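Local coordinates for PelD (Pseudomonas aeruginosa, PDB 4EU0), which binds the bacterial second messenger cyclic di-GMP through a GGDEF-like domain and, as a cyclic di-GMP effector, takes part in pellicle formation, at residues Q165-Y170 and V214-R219; L187-L192 and V226-L231; R210-Q215 and L231-A236. One frame throughout, in Å; residues are numbered along the deposited sequence.

Contact 1 (Q165-Y170 and V214-R219)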
loop_
_atom_site.group_PDB
_atom_site.type_symbol
_atom_site.label_atom_id
_atom_site.label_comp_id
_atom_site.label_asym_id
_atom_site.label_seq_id
_atom_site.Cartn_x
_atom_site.Cartn_y
_atom_site.Cartn_z
ATOM N N GLN A 165 -9.613 2.646 -8.700
ATOM C CA GLN A 165 -8.330 3.337 -8.584
ATOM C C GLN A 165 -7.551 2.879 -7.355
ATOM O O GLN A 165 -6.345 2.624 -7.424
ATOM C CB GLN A 165 -8.532 4.850 -8.526
ATOM C CG GLN A 165 -9.242 5.438 -9.705
ATOM C CD GLN A 165 -9.211 6.938 -9.640
ATOM O OE1 GLN A 165 -8.178 7.523 -9.306
ATOM N NE2 GLN A 165 -10.335 7.576 -9.939
ATOM N N ARG A 166 -8.250 2.773 -6.226
ATOM C CA ARG A 166 -7.630 2.367 -4.976
ATOM C C ARG A 166 -7.088 0.939 -5.089
ATOM O O ARG A 166 -5.967 0.664 -4.667
ATOM C CB ARG A 166 -8.632 2.443 -3.829
ATOM C CG ARG A 166 -8.004 2.245 -2.449
ATOM C CD ARG A 166 -9.059 2.096 -1.368
ATOM N NE ARG A 166 -9.732 3.353 -1.043
ATOM C CZ ARG A 166 -10.985 3.649 -1.380
ATOM N NH1 ARG A 166 -11.722 2.788 -2.073
ATOM N NH2 ARG A 166 -11.505 4.813 -1.022
ATOM N N PHE A 167 -7.900 0.053 -5.657
ATOM C CA PHE A 167 -7.517 -1.344 -5.786
ATOM C C PHE A 167 -6.239 -1.429 -6.619
ATOM O O PHE A 167 -5.299 -2.101 -6.221
ATOM C CB PHE A 167 -8.631 -2.177 -6.423
ATOM C CG PHE A 167 -8.335 -3.643 -6.429
ATOM C CD1 PHE A 167 -8.682 -4.430 -5.337
ATOM C CD2 PHE A 167 -7.685 -4.228 -7.514
ATOM C CE1 PHE A 167 -8.387 -5.793 -5.330
ATOM C CE2 PHE A 167 -7.383 -5.585 -7.509
ATOM C CZ PHE A 167 -7.748 -6.358 -6.420
ATOM N N SER A 168 -6.235 -0.748 -7.762
ATOM C CA SER A 168 -5.087 -0.704 -8.665
ATOM C C SER A 168 -3.818 -0.214 -7.963
ATOM O O SER A 168 -2.757 -0.844 -8.045
ATOM C CB SER A 168 -5.409 0.192 -9.869
ATOM O OG SER A 168 -4.375 0.128 -10.825
ATOM N N GLN A 169 -3.931 0.914 -7.268
ATOM C CA GLN A 169 -2.800 1.447 -6.516
ATOM C C GLN A 169 -2.277 0.482 -5.452
ATOM O O GLN A 169 -1.094 0.201 -5.413
ATOM C CB GLN A 169 -3.140 2.799 -5.890
ATOM C CG GLN A 169 -1.968 3.408 -5.121
ATOM C CD GLN A 169 -2.351 4.640 -4.320
ATOM O OE1 GLN A 169 -1.673 5.673 -4.388
ATOM N NE2 GLN A 169 -3.436 4.537 -3.551
ATOM N N TYR A 170 -3.165 -0.015 -4.586
ATOM C CA TYR A 170 -2.775 -0.928 -3.529
ATOM C C TYR A 170 -2.145 -2.216 -4.069
ATOM O O TYR A 170 -1.168 -2.703 -3.518
ATOM C CB TYR A 170 -3.974 -1.250 -2.618
ATOM C CG TYR A 170 -4.360 -0.190 -1.598
ATOM C CD1 TYR A 170 -4.722 -0.564 -0.295
ATOM C CD2 TYR A 170 -4.391 1.172 -1.922
ATOM C CE1 TYR A 170 -5.103 0.396 0.660
ATOM C CE2 TYR A 170 -4.769 2.139 -0.962
ATOM C CZ TYR A 170 -5.129 1.732 0.317
ATOM O OH TYR A 170 -5.496 2.657 1.265
ATOM N N VAL A 214 -8.547 -4.140 0.249
ATOM C CA VAL A 214 -9.362 -3.484 -0.760
ATOM C C VAL A 214 -10.022 -4.517 -1.658
ATOM O O VAL A 214 -9.471 -5.613 -1.887
ATOM C CB VAL A 214 -8.565 -2.448 -1.614
ATOM C CG1 VAL A 214 -8.201 -1.222 -0.765
ATOM C CG2 VAL A 214 -7.305 -3.064 -2.223
ATOM N N GLN A 215 -11.208 -4.165 -2.141
ATOM C CA GLN A 215 -12.013 -5.078 -2.935
ATOM C C GLN A 215 -12.424 -4.488 -4.265
ATOM O O GLN A 215 -12.571 -3.269 -4.400
ATOM C CB GLN A 215 -13.286 -5.456 -2.171
ATOM C CG GLN A 215 -13.046 -6.010 -0.789
ATOM C CD GLN A 215 -14.347 -6.378 -0.119
ATOM O OE1 GLN A 215 -15.406 -5.885 -0.510
ATOM N NE2 GLN A 215 -14.279 -7.252 0.877
ATOM N N LEU A 216 -12.655 -5.376 -5.228
ATOM C CA LEU A 216 -13.214 -5.028 -6.525
ATOM C C LEU A 216 -14.397 -5.935 -6.834
ATOM O O LEU A 216 -14.288 -7.163 -6.758
ATOM C CB LEU A 216 -12.175 -5.192 -7.638
ATOM C CG LEU A 216 -11.426 -4.022 -8.262
ATOM C CD1 LEU A 216 -10.958 -4.400 -9.669
ATOM C CD2 LEU A 216 -12.279 -2.759 -8.305
ATOM N N ARG A 217 -15.522 -5.321 -7.188
ATOM C CA ARG A 217 -16.732 -6.050 -7.558
ATOM C C ARG A 217 -16.814 -6.084 -9.077
ATOM O O ARG A 217 -16.936 -5.033 -9.724
ATOM C CB ARG A 217 -17.971 -5.364 -6.969
ATOM C CG ARG A 217 -17.863 -5.067 -5.470
ATOM C CD ARG A 217 -18.811 -3.952 -5.005
ATOM N NE ARG A 217 -18.590 -2.685 -5.710
ATOM C CZ ARG A 217 -19.135 -1.519 -5.368
ATOM N NH1 ARG A 217 -19.925 -1.431 -4.304
ATOM N NH2 ARG A 217 -18.877 -0.432 -6.085
ATOM N N LEU A 218 -16.728 -7.286 -9.643
ATOM C CA LEU A 218 -16.644 -7.448 -11.093
ATOM C C LEU A 218 -17.589 -8.527 -11.592
ATOM O O LEU A 218 -18.116 -9.317 -10.812
ATOM C CB LEU A 218 -15.207 -7.816 -11.499
ATOM C CG LEU A 218 -14.076 -6.845 -11.139
ATOM C CD1 LEU A 218 -12.738 -7.480 -11.425
ATOM C CD2 LEU A 218 -14.222 -5.530 -11.886
ATOM N N ARG A 219 -17.809 -8.535 -12.905
ATOM C CA ARG A 219 -18.469 -9.645 -13.575
ATOM C C ARG A 219 -17.464 -10.259 -14.539
ATOM O O ARG A 219 -16.859 -9.543 -15.327
ATOM C CB ARG A 219 -19.707 -9.161 -14.338
ATOM C CG ARG A 219 -20.839 -8.677 -13.439
ATOM C CD ARG A 219 -21.684 -9.850 -12.949
ATOM N NE ARG A 219 -22.838 -9.417 -12.159
ATOM C CZ ARG A 219 -23.921 -10.159 -11.950
ATOM N NH1 ARG A 219 -24.017 -11.372 -12.485
ATOM N NH2 ARG A 219 -24.918 -9.683 -11.212
#
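Phe167 turns inward from its helix onto Val214 and Leu216 of the strand. Its CG stands anti to the backbone N (chi1 -173°), beside the carbonyl carbon, and carries the ring toward the strand. CB already touches the leucine, 3.8 Å from Leu216 CG. At the root of the ring, Phe167 CG lies 3.6 Å from Leu216 CG, which sits over one ring face toward the rim as a CH-pi contact. On this flank CD2 goes on to meet Leu216 CD1. The other flank belongs to the valine: Phe167 CD1 packs 3.7 Å from Val214 CG2, and CE1 brings the ring edge to 3.6 Å from Val214 O. The leucine reaches over the ring with its branch point, while the short beta-branched valine offers one methyl to each of two aromatic rings. Its second methyl, Val214 CG1, lies over a face of the Tyr170 ring, 4.0 Å from the centroid, and 3.5 Å from Arg166 CD. Arg166 NH1 forms a salt bridge with Asp163. Segment 165-170, part of helix 162-181, runs at 128° to the direction of edge strand 214-219, while Phe167 also reaches Leu228 and Leu230 on adjacent strand 225-231 and Tyr170 touches Leu149 of helix 133-150.

Contact 2 (L187-L192 and V226-L231). With C2E (9,9'-[(2R,3R,3aS,5S,7aR,9R,10R,10aS,12S,14aR)-3,5,10,12-tetrahydroxy-5,12-dioxidooctahydro-2H,7H-difuro[3,2-d:3',2'-j][1,3,7,9,2,8]tetraoxadiphosphacyclododecine-2,9-diyl]bis(2-amino-1,9-dihydro-6H-purin-6-one)), chain B.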
loop_
_atom_site.group_PDB
_atom_site.type_symbol
_atom_site.label_atom_id
_atom_site.label_comp_id
_atom_site.label_asym_id
_atom_site.label_seq_id
_atom_site.Cartn_x
_atom_site.Cartn_y
_atom_site.Cartn_z
ATOM N N LEU A 187 -4.013 -12.253 -2.740
ATOM C CA LEU A 187 -5.205 -11.927 -3.510
ATOM C C LEU A 187 -6.181 -13.090 -3.431
ATOM O O LEU A 187 -5.814 -14.230 -3.727
ATOM C CB LEU A 187 -4.872 -11.716 -4.993
ATOM C CG LEU A 187 -4.956 -10.369 -5.700
ATOM C CD1 LEU A 187 -4.760 -10.592 -7.216
ATOM C CD2 LEU A 187 -6.255 -9.606 -5.408
ATOM N N TYR A 188 -7.416 -12.807 -3.036
ATOM C CA TYR A 188 -8.476 -13.794 -3.145
ATOM C C TYR A 188 -9.451 -13.369 -4.222
ATOM O O TYR A 188 -9.783 -12.187 -4.340
ATOM C CB TYR A 188 -9.244 -13.917 -1.833
ATOM C CG TYR A 188 -8.576 -14.773 -0.777
ATOM C CD1 TYR A 188 -8.660 -16.156 -0.829
ATOM C CD2 TYR A 188 -7.901 -14.192 0.303
ATOM C CE1 TYR A 188 -8.057 -16.958 0.153
ATOM C CE2 TYR A 188 -7.291 -14.984 1.294
ATOM C CZ TYR A 188 -7.379 -16.361 1.206
ATOM O OH TYR A 188 -6.807 -17.162 2.162
ATOM N N ALA A 189 -9.921 -14.342 -4.989
ATOM C CA ALA A 189 -11.028 -14.106 -5.912
ATOM C C ALA A 189 -12.154 -15.027 -5.510
ATOM O O ALA A 189 -11.977 -16.248 -5.501
ATOM C CB ALA A 189 -10.597 -14.379 -7.329
ATOM N N PHE A 190 -13.306 -14.453 -5.173
ATOM C CA PHE A 190 -14.485 -15.248 -4.862
ATOM C C PHE A 190 -15.407 -15.231 -6.064
ATOM O O PHE A 190 -15.992 -14.197 -6.387
ATOM C CB PHE A 190 -15.192 -14.721 -3.606
ATOM C CG PHE A 190 -14.329 -14.726 -2.377
ATOM C CD1 PHE A 190 -14.234 -15.863 -1.587
ATOM C CD2 PHE A 190 -13.631 -13.586 -1.987
ATOM C CE1 PHE A 190 -13.427 -15.889 -0.446
ATOM C CE2 PHE A 190 -12.832 -13.590 -0.832
ATOM C CZ PHE A 190 -12.730 -14.736 -0.062
ATOM N N GLU A 191 -15.499 -16.366 -6.755
ATOM C CA GLU A 191 -16.361 -16.477 -7.917
ATOM C C GLU A 191 -17.700 -17.041 -7.471
ATOM O O GLU A 191 -17.761 -18.105 -6.864
ATOM C CB GLU A 191 -15.724 -17.374 -8.977
ATOM C CG GLU A 191 -16.557 -17.487 -10.248
ATOM C CD GLU A 191 -16.050 -18.545 -11.214
ATOM O OE1 GLU A 191 -15.147 -19.333 -10.854
ATOM O OE2 GLU A 191 -16.578 -18.588 -12.347
ATOM N N LEU A 192 -18.770 -16.304 -7.750
ATOM C CA LEU A 192 -20.081 -16.666 -7.235
ATOM C C LEU A 192 -20.897 -17.328 -8.336
ATOM O O LEU A 192 -21.446 -16.659 -9.214
ATOM C CB LEU A 192 -20.786 -15.439 -6.640
ATOM C CG LEU A 192 -19.904 -14.580 -5.715
ATOM C CD1 LEU A 192 -20.718 -13.440 -5.098
ATOM C CD2 LEU A 192 -19.236 -15.396 -4.628
ATOM N N VAL A 226 -17.682 -11.773 -9.479
ATOM C CA VAL A 226 -16.388 -12.102 -8.896
ATOM C C VAL A 226 -16.042 -10.956 -7.970
ATOM O O VAL A 226 -16.050 -9.797 -8.401
ATOM C CB VAL A 226 -15.273 -12.228 -9.958
ATOM C CG1 VAL A 226 -13.902 -12.356 -9.286
ATOM C CG2 VAL A 226 -15.534 -13.403 -10.907
ATOM N N LEU A 227 -15.775 -11.280 -6.706
ATOM C CA LEU A 227 -15.264 -10.293 -5.772
ATOM C C LEU A 227 -13.789 -10.544 -5.526
ATOM O O LEU A 227 -13.405 -11.582 -4.978
ATOM C CB LEU A 227 -16.037 -10.307 -4.461
ATOM C CG LEU A 227 -15.586 -9.181 -3.518
ATOM C CD1 LEU A 227 -16.097 -7.811 -3.988
ATOM C CD2 LEU A 227 -16.085 -9.445 -2.148
ATOM N N LEU A 228 -12.967 -9.593 -5.954
ATOM C CA LEU A 228 -11.538 -9.649 -5.708
ATOM C C LEU A 228 -11.253 -8.967 -4.388
ATOM O O LEU A 228 -11.782 -7.885 -4.111
ATOM C CB LEU A 228 -10.818 -8.882 -6.805
ATOM C CG LEU A 228 -9.488 -9.315 -7.388
ATOM C CD1 LEU A 228 -9.277 -10.836 -7.407
ATOM C CD2 LEU A 228 -9.448 -8.695 -8.799
ATOM N N VAL A 229 -10.426 -9.592 -3.565
ATOM C CA VAL A 229 -9.987 -8.970 -2.317
ATOM C C VAL A 229 -8.476 -9.053 -2.219
ATOM O O VAL A 229 -7.913 -10.139 -2.243
ATOM C CB VAL A 229 -10.594 -9.638 -1.052
ATOM C CG1 VAL A 229 -10.237 -8.817 0.184
ATOM C CG2 VAL A 229 -12.110 -9.774 -1.176
ATOM N N LEU A 230 -7.832 -7.897 -2.085
ATOM C CA LEU A 230 -6.397 -7.851 -1.812
ATOM C C LEU A 230 -6.162 -7.646 -0.314
ATOM O O LEU A 230 -6.769 -6.779 0.319
ATOM C CB LEU A 230 -5.735 -6.716 -2.606
ATOM C CG LEU A 230 -4.249 -6.474 -2.310
ATOM C CD1 LEU A 230 -3.364 -7.570 -2.917
ATOM C CD2 LEU A 230 -3.809 -5.090 -2.804
ATOM N N LEU A 231 -5.266 -8.455 0.241
ATOM C CA LEU A 231 -4.848 -8.355 1.622
ATOM C C LEU A 231 -3.388 -7.904 1.678
ATOM O O LEU A 231 -2.480 -8.744 1.677
ATOM C CB LEU A 231 -4.966 -9.730 2.302
ATOM C CG LEU A 231 -6.363 -10.348 2.478
ATOM C CD1 LEU A 231 -6.985 -10.774 1.146
ATOM C CD2 LEU A 231 -6.198 -11.555 3.403
HETATM P P1 C2E B . -9.348 -12.457 14.120
HETATM O O2P C2E B . -9.726 -13.866 14.523
HETATM O O1P C2E B . -10.414 -11.534 13.590
HETATM O "O5'" C2E B . -8.158 -12.512 13.058
HETATM C "C5'" C2E B . -7.013 -13.343 13.240
HETATM C "C4'" C2E B . -5.933 -13.014 12.215
HETATM O "O4'" C2E B . -6.352 -13.424 10.903
HETATM C "C3'" C2E B . -5.582 -11.535 12.090
HETATM O "O3'" C2E B . -4.560 -11.085 12.987
HETATM C "C2'" C2E B . -5.097 -11.444 10.667
HETATM O "O2'" C2E B . -3.757 -11.944 10.607
HETATM C "C1'" C2E B . -5.993 -12.428 9.947
HETATM N N9 C2E B . -7.220 -11.749 9.441
HETATM C C8 C2E B . -8.474 -11.928 9.892
HETATM N N7 C2E B . -9.357 -11.159 9.202
HETATM C C5 C2E B . -8.639 -10.488 8.282
HETATM C C6 C2E B . -8.930 -9.500 7.233
HETATM O O6 C2E B . -10.202 -9.094 7.027
HETATM N N1 C2E B . -7.906 -9.027 6.487
HETATM C C2 C2E B . -6.614 -9.407 6.683
HETATM N N2 C2E B . -5.662 -8.866 5.892
HETATM N N3 C2E B . -6.274 -10.316 7.641
HETATM C C4 C2E B . -7.226 -10.869 8.446
HETATM P P11 C2E B . -4.519 -9.539 13.437
HETATM O O21 C2E B . -3.270 -9.303 14.272
HETATM O O11 C2E B . -4.798 -8.608 12.275
HETATM O O5A C2E B . -5.760 -9.463 14.449
HETATM C C5A C2E B . -5.813 -10.307 15.598
HETATM C C4A C2E B . -7.148 -10.104 16.284
HETATM O O4A C2E B . -7.344 -8.725 16.599
HETATM C C3A C2E B . -8.311 -10.440 15.373
HETATM O O3A C2E B . -8.646 -11.811 15.411
HETATM C C2A C2E B . -9.436 -9.583 15.893
HETATM O O2A C2E B . -10.027 -10.186 17.053
HETATM C C1A C2E B . -8.687 -8.332 16.297
HETATM N N91 C2E B . -8.712 -7.346 15.182
HETATM C C81 C2E B . -7.697 -7.017 14.362
HETATM N N71 C2E B . -8.071 -6.068 13.466
HETATM C C51 C2E B . -9.364 -5.778 13.712
HETATM C C61 C2E B . -10.389 -4.864 13.150
HETATM O O61 C2E B . -10.108 -4.042 12.107
HETATM N N11 C2E B . -11.623 -4.873 13.703
HETATM C C21 C2E B . -11.941 -5.682 14.745
HETATM N N21 C2E B . -13.200 -5.636 15.251
HETATM N N31 C2E B . -11.047 -6.536 15.309
HETATM C C41 C2E B . -9.776 -6.623 14.843
#
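Tyr188 pairs with Val229, and Phe190 with Leu227, through two reciprocal sets of backbone hydrogen bonds that make these strands antiparallel neighbours. Tyr188 N to Val229 O and Val229 N to Tyr188 O are both 2.8 Å and nearly straight, at 170°. Phe190 N to Leu227 O and Leu227 N to Phe190 O are both 2.9 Å, with the donors tilted from the carbonyl planes. Between them, the non-hydrogen-bonded pair Ala189 and Leu228 brings the backbones close, and CA-H...O contacts add to the ladder: Leu228 CA approaches Tyr188 O at 3.4 Å.

Apolar contacts divide between the two faces of the sheet. On the face of Leu187, Ala189 and Leu228, Leu187 CD2 reaches Leu228 CG at 3.8 Å, and the small Ala189 leaves its CB to meet Leu228 CD1. On the other face the aromatic rings work by their edges. Tyr188 CG lies anti to the carbonyl carbon (chi1 -80°), and CD2 of its ring meets Leu231 CD1 in the ring plane at 3.6 Å; Phe190 CE2 similarly meets Val229 CG2 at 3.9 Å. Leu231 then turns its other methyl to the ligand, CD2 lying 3.7 Å from C2E N2.

Polar ends find partners beyond the strands: Tyr188 OH bonds to Ser239 O, and buried Glu191 forms salt bridges with Arg224 and Arg268. Backbone bonding therefore fixes the register, apolar side chains line most of both faces, the buried charge of Glu191 is met by two arginines, and the apolar end at Leu231 becomes a wall of the cyclic di-GMP pocket.

Contact 3 (R210-Q215 and L231-A236). With C2E (9,9'-[(2R,3R,3aS,5S,7aR,9R,10R,10aS,12S,14aR)-3,5,10,12-tetrahydroxy-5,12-dioxidooctahydro-2H,7H-difuro[3,2-d:3',2'-j][1,3,7,9,2,8]tetraoxadiphosphacyclododecine-2,9-diyl]bis(2-amino-1,9-dihydro-6H-purin-6-one)), chain B.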
loop_
_atom_site.group_PDB
_atom_site.type_symbol
_atom_site.label_atom_id
_atom_site.label_comp_id
_atom_site.label_asym_id
_atom_site.label_seq_id
_atom_site.Cartn_x
_atom_site.Cartn_y
_atom_site.Cartn_z
ATOM N N ARG A 210 -11.808 -5.133 6.039
ATOM C CA ARG A 210 -11.122 -4.731 7.246
ATOM C C ARG A 210 -9.794 -4.073 6.889
ATOM O O ARG A 210 -9.096 -4.534 5.988
ATOM C CB ARG A 210 -10.885 -5.962 8.136
ATOM C CG ARG A 210 -10.036 -5.723 9.370
ATOM C CD ARG A 210 -9.890 -6.992 10.240
ATOM N NE ARG A 210 -11.102 -7.348 10.977
ATOM C CZ ARG A 210 -11.185 -8.362 11.845
ATOM N NH1 ARG A 210 -10.127 -9.128 12.089
ATOM N NH2 ARG A 210 -12.327 -8.613 12.467
ATOM N N GLY A 211 -9.461 -3.001 7.603
ATOM C CA GLY A 211 -8.133 -2.376 7.505
ATOM C C GLY A 211 -7.744 -1.937 6.109
ATOM O O GLY A 211 -8.535 -1.287 5.409
ATOM N N LEU A 212 -6.520 -2.289 5.700
ATOM C CA LEU A 212 -5.990 -1.889 4.397
ATOM C C LEU A 212 -6.472 -2.751 3.239
ATOM O O LEU A 212 -6.159 -2.464 2.086
ATOM C CB LEU A 212 -4.461 -1.867 4.405
ATOM C CG LEU A 212 -3.823 -0.892 5.384
ATOM C CD1 LEU A 212 -2.360 -1.230 5.549
ATOM C CD2 LEU A 212 -4.020 0.544 4.891
ATOM N N ASP A 213 -7.243 -3.799 3.539
ATOM C CA ASP A 213 -7.756 -4.653 2.472
ATOM C C ASP A 213 -8.639 -3.837 1.540
ATOM O O ASP A 213 -9.383 -2.946 1.988
ATOM C CB ASP A 213 -8.572 -5.819 3.013
ATOM C CG ASP A 213 -7.763 -6.761 3.899
ATOM O OD1 ASP A 213 -6.528 -6.609 4.054
ATOM O OD2 ASP A 213 -8.392 -7.683 4.452
ATOM N N VAL A 214 -8.547 -4.140 0.249
ATOM C CA VAL A 214 -9.362 -3.484 -0.760
ATOM C C VAL A 214 -10.022 -4.517 -1.658
ATOM O O VAL A 214 -9.471 -5.613 -1.887
ATOM C CB VAL A 214 -8.565 -2.448 -1.614
ATOM C CG1 VAL A 214 -8.201 -1.222 -0.765
ATOM C CG2 VAL A 214 -7.305 -3.064 -2.223
ATOM N N GLN A 215 -11.208 -4.165 -2.141
ATOM C CA GLN A 215 -12.013 -5.078 -2.935
ATOM C C GLN A 215 -12.424 -4.488 -4.265
ATOM O O GLN A 215 -12.571 -3.269 -4.400
ATOM C CB GLN A 215 -13.286 -5.456 -2.171
ATOM C CG GLN A 215 -13.046 -6.010 -0.789
ATOM C CD GLN A 215 -14.347 -6.378 -0.119
ATOM O OE1 GLN A 215 -15.406 -5.885 -0.510
ATOM N NE2 GLN A 215 -14.279 -7.252 0.877
ATOM N N LEU A 231 -5.266 -8.455 0.241
ATOM C CA LEU A 231 -4.848 -8.355 1.622
ATOM C C LEU A 231 -3.388 -7.904 1.678
ATOM O O LEU A 231 -2.480 -8.744 1.677
ATOM C CB LEU A 231 -4.966 -9.730 2.302
ATOM C CG LEU A 231 -6.363 -10.348 2.478
ATOM C CD1 LEU A 231 -6.985 -10.774 1.146
ATOM C CD2 LEU A 231 -6.198 -11.555 3.403
ATOM N N PRO A 232 -3.151 -6.577 1.723
ATOM C CA PRO A 232 -1.765 -6.094 1.740
ATOM C C PRO A 232 -1.065 -6.407 3.052
ATOM O O PRO A 232 -1.718 -6.544 4.090
ATOM C CB PRO A 232 -1.927 -4.569 1.601
ATOM C CG PRO A 232 -3.308 -4.374 1.020
ATOM C CD PRO A 232 -4.104 -5.458 1.698
ATOM N N LEU A 233 0.260 -6.519 2.996
ATOM C CA LEU A 233 1.083 -6.667 4.195
ATOM C C LEU A 233 0.540 -7.747 5.136
ATOM O O LEU A 233 0.446 -7.543 6.327
ATOM C CB LEU A 233 1.200 -5.324 4.930
ATOM C CG LEU A 233 1.753 -4.168 4.097
ATOM C CD1 LEU A 233 1.608 -2.849 4.830
ATOM C CD2 LEU A 233 3.212 -4.420 3.756
ATOM N N THR A 234 0.203 -8.900 4.565
ATOM C CA THR A 234 -0.439 -9.976 5.296
ATOM C C THR A 234 0.273 -11.290 5.008
ATOM O O THR A 234 0.412 -11.673 3.847
ATOM C CB THR A 234 -1.918 -10.060 4.897
ATOM O OG1 THR A 234 -2.571 -8.867 5.336
ATOM C CG2 THR A 234 -2.605 -11.277 5.532
ATOM N N SER A 235 0.719 -11.955 6.080
ATOM C CA SER A 235 1.430 -13.238 5.999
ATOM C C SER A 235 0.513 -14.358 5.543
ATOM O O SER A 235 -0.703 -14.186 5.512
ATOM C CB SER A 235 2.027 -13.612 7.361
ATOM O OG SER A 235 1.028 -13.941 8.317
ATOM N N ALA A 236 1.097 -15.507 5.213
ATOM C CA ALA A 236 0.309 -16.693 4.882
ATOM C C ALA A 236 -0.596 -17.103 6.048
ATOM O O ALA A 236 -1.752 -17.475 5.835
ATOM C CB ALA A 236 1.206 -17.841 4.459
HETATM P P1 C2E B . -9.348 -12.457 14.120
HETATM O O2P C2E B . -9.726 -13.866 14.523
HETATM O O1P C2E B . -10.414 -11.534 13.590
HETATM O "O5'" C2E B . -8.158 -12.512 13.058
HETATM C "C5'" C2E B . -7.013 -13.343 13.240
HETATM C "C4'" C2E B . -5.933 -13.014 12.215
HETATM O "O4'" C2E B . -6.352 -13.424 10.903
HETATM C "C3'" C2E B . -5.582 -11.535 12.090
HETATM O "O3'" C2E B . -4.560 -11.085 12.987
HETATM C "C2'" C2E B . -5.097 -11.444 10.667
HETATM O "O2'" C2E B . -3.757 -11.944 10.607
HETATM C "C1'" C2E B . -5.993 -12.428 9.947
HETATM N N9 C2E B . -7.220 -11.749 9.441
HETATM C C8 C2E B . -8.474 -11.928 9.892
HETATM N N7 C2E B . -9.357 -11.159 9.202
HETATM C C5 C2E B . -8.639 -10.488 8.282
HETATM C C6 C2E B . -8.930 -9.500 7.233
HETATM O O6 C2E B . -10.202 -9.094 7.027
HETATM N N1 C2E B . -7.906 -9.027 6.487
HETATM C C2 C2E B . -6.614 -9.407 6.683
HETATM N N2 C2E B . -5.662 -8.866 5.892
HETATM N N3 C2E B . -6.274 -10.316 7.641
HETATM C C4 C2E B . -7.226 -10.869 8.446
HETATM P P11 C2E B . -4.519 -9.539 13.437
HETATM O O21 C2E B . -3.270 -9.303 14.272
HETATM O O11 C2E B . -4.798 -8.608 12.275
HETATM O O5A C2E B . -5.760 -9.463 14.449
HETATM C C5A C2E B . -5.813 -10.307 15.598
HETATM C C4A C2E B . -7.148 -10.104 16.284
HETATM O O4A C2E B . -7.344 -8.725 16.599
HETATM C C3A C2E B . -8.311 -10.440 15.373
HETATM O O3A C2E B . -8.646 -11.811 15.411
HETATM C C2A C2E B . -9.436 -9.583 15.893
HETATM O O2A C2E B . -10.027 -10.186 17.053
HETATM C C1A C2E B . -8.687 -8.332 16.297
HETATM N N91 C2E B . -8.712 -7.346 15.182
HETATM C C81 C2E B . -7.697 -7.017 14.362
HETATM N N71 C2E B . -8.071 -6.068 13.466
HETATM C C51 C2E B . -9.364 -5.778 13.712
HETATM C C61 C2E B . -10.389 -4.864 13.150
HETATM O O61 C2E B . -10.108 -4.042 12.107
HETATM N N11 C2E B . -11.623 -4.873 13.703
HETATM C C21 C2E B . -11.941 -5.682 14.745
HETATM N N21 C2E B . -13.200 -5.636 15.251
HETATM N N31 C2E B . -11.047 -6.536 15.309
HETATM C C41 C2E B . -9.776 -6.623 14.843
HETATM O O HOH W 1 -4.187 -5.654 5.080
#
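Asp213 closes the sequence Arg210-Gly211-Leu212-Asp213, an RxxD motif like the inhibitory site of GGDEF domains, and brings its carboxylate against Leu231 and Pro232. The four residues form a type II' beta turn, whose second position, with phi of 57°, suits Gly211. Asp213 OD1 lies 3.4 Å from Leu231 CA and also touches Pro232 CD. A water donates to both Asp213 OD1 and Pro232 O, bridging the two segments, which share no direct hydrogen bond.

The carboxylate reads the Watson-Crick edge of one guanine of C2E. The amino nitrogen C2E N2 donates to Asp213 OD1 at 3.0 Å and 169°, and ring nitrogen N1 donates to OD2; that second bond is modelled very short. The same N2 also donates to Thr234 OG1 at 3.1 Å, while Thr234 OG1 itself donates to Pro232 O at 2.8 Å, which fixes the hydroxyl as acceptor for the base. Arg210 meets the other guanine and a phosphate, and Arg245 of helix 236-253 also bonds to the ligand. A turn about CG-CD (chi3 -73°) bends the Arg210 chain and sets NE; one face of the guanidinium lies over that guanine, C2E C51 being 3.5 Å above the plane. From there Arg210 NH1 donates to phosphate oxygen O1P at 2.9 Å.

Beyond the ligand, Leu212 O packs 3.6 Å from Pro232 CG. Leu212 and Leu233 rest on helix 2-16, where Leu8 and Leu7 respectively receive them, Pro232 touches Ser174 of helix 162-181, and Ser235 caps the start of helix 236-253 by bonding Gly238 N.

Of the elements joined here, helix 162-181 comes first, followed by strand 185-192. Contact 1 closes the loop from that helix to strand 214-219, and contact 2 closes a later one, from strand 185-192 to strand 225-231; the two cross, because their segments alternate. Contact 3 begins where contact 1 ends, sharing Val214 and Gln215, and crosses contact 2, with which it shares Leu231. None nests inside another. Strands 214-219 and 225-231 are sheet neighbours, so Val214 O, probably hydrogen-bonded to Leu230 N, joins all three. Together they tie helix 162-181 to the four-stranded sheet, and contacts 2 and 3 bring the end of strand 225-231 to the cyclic di-GMP pocket.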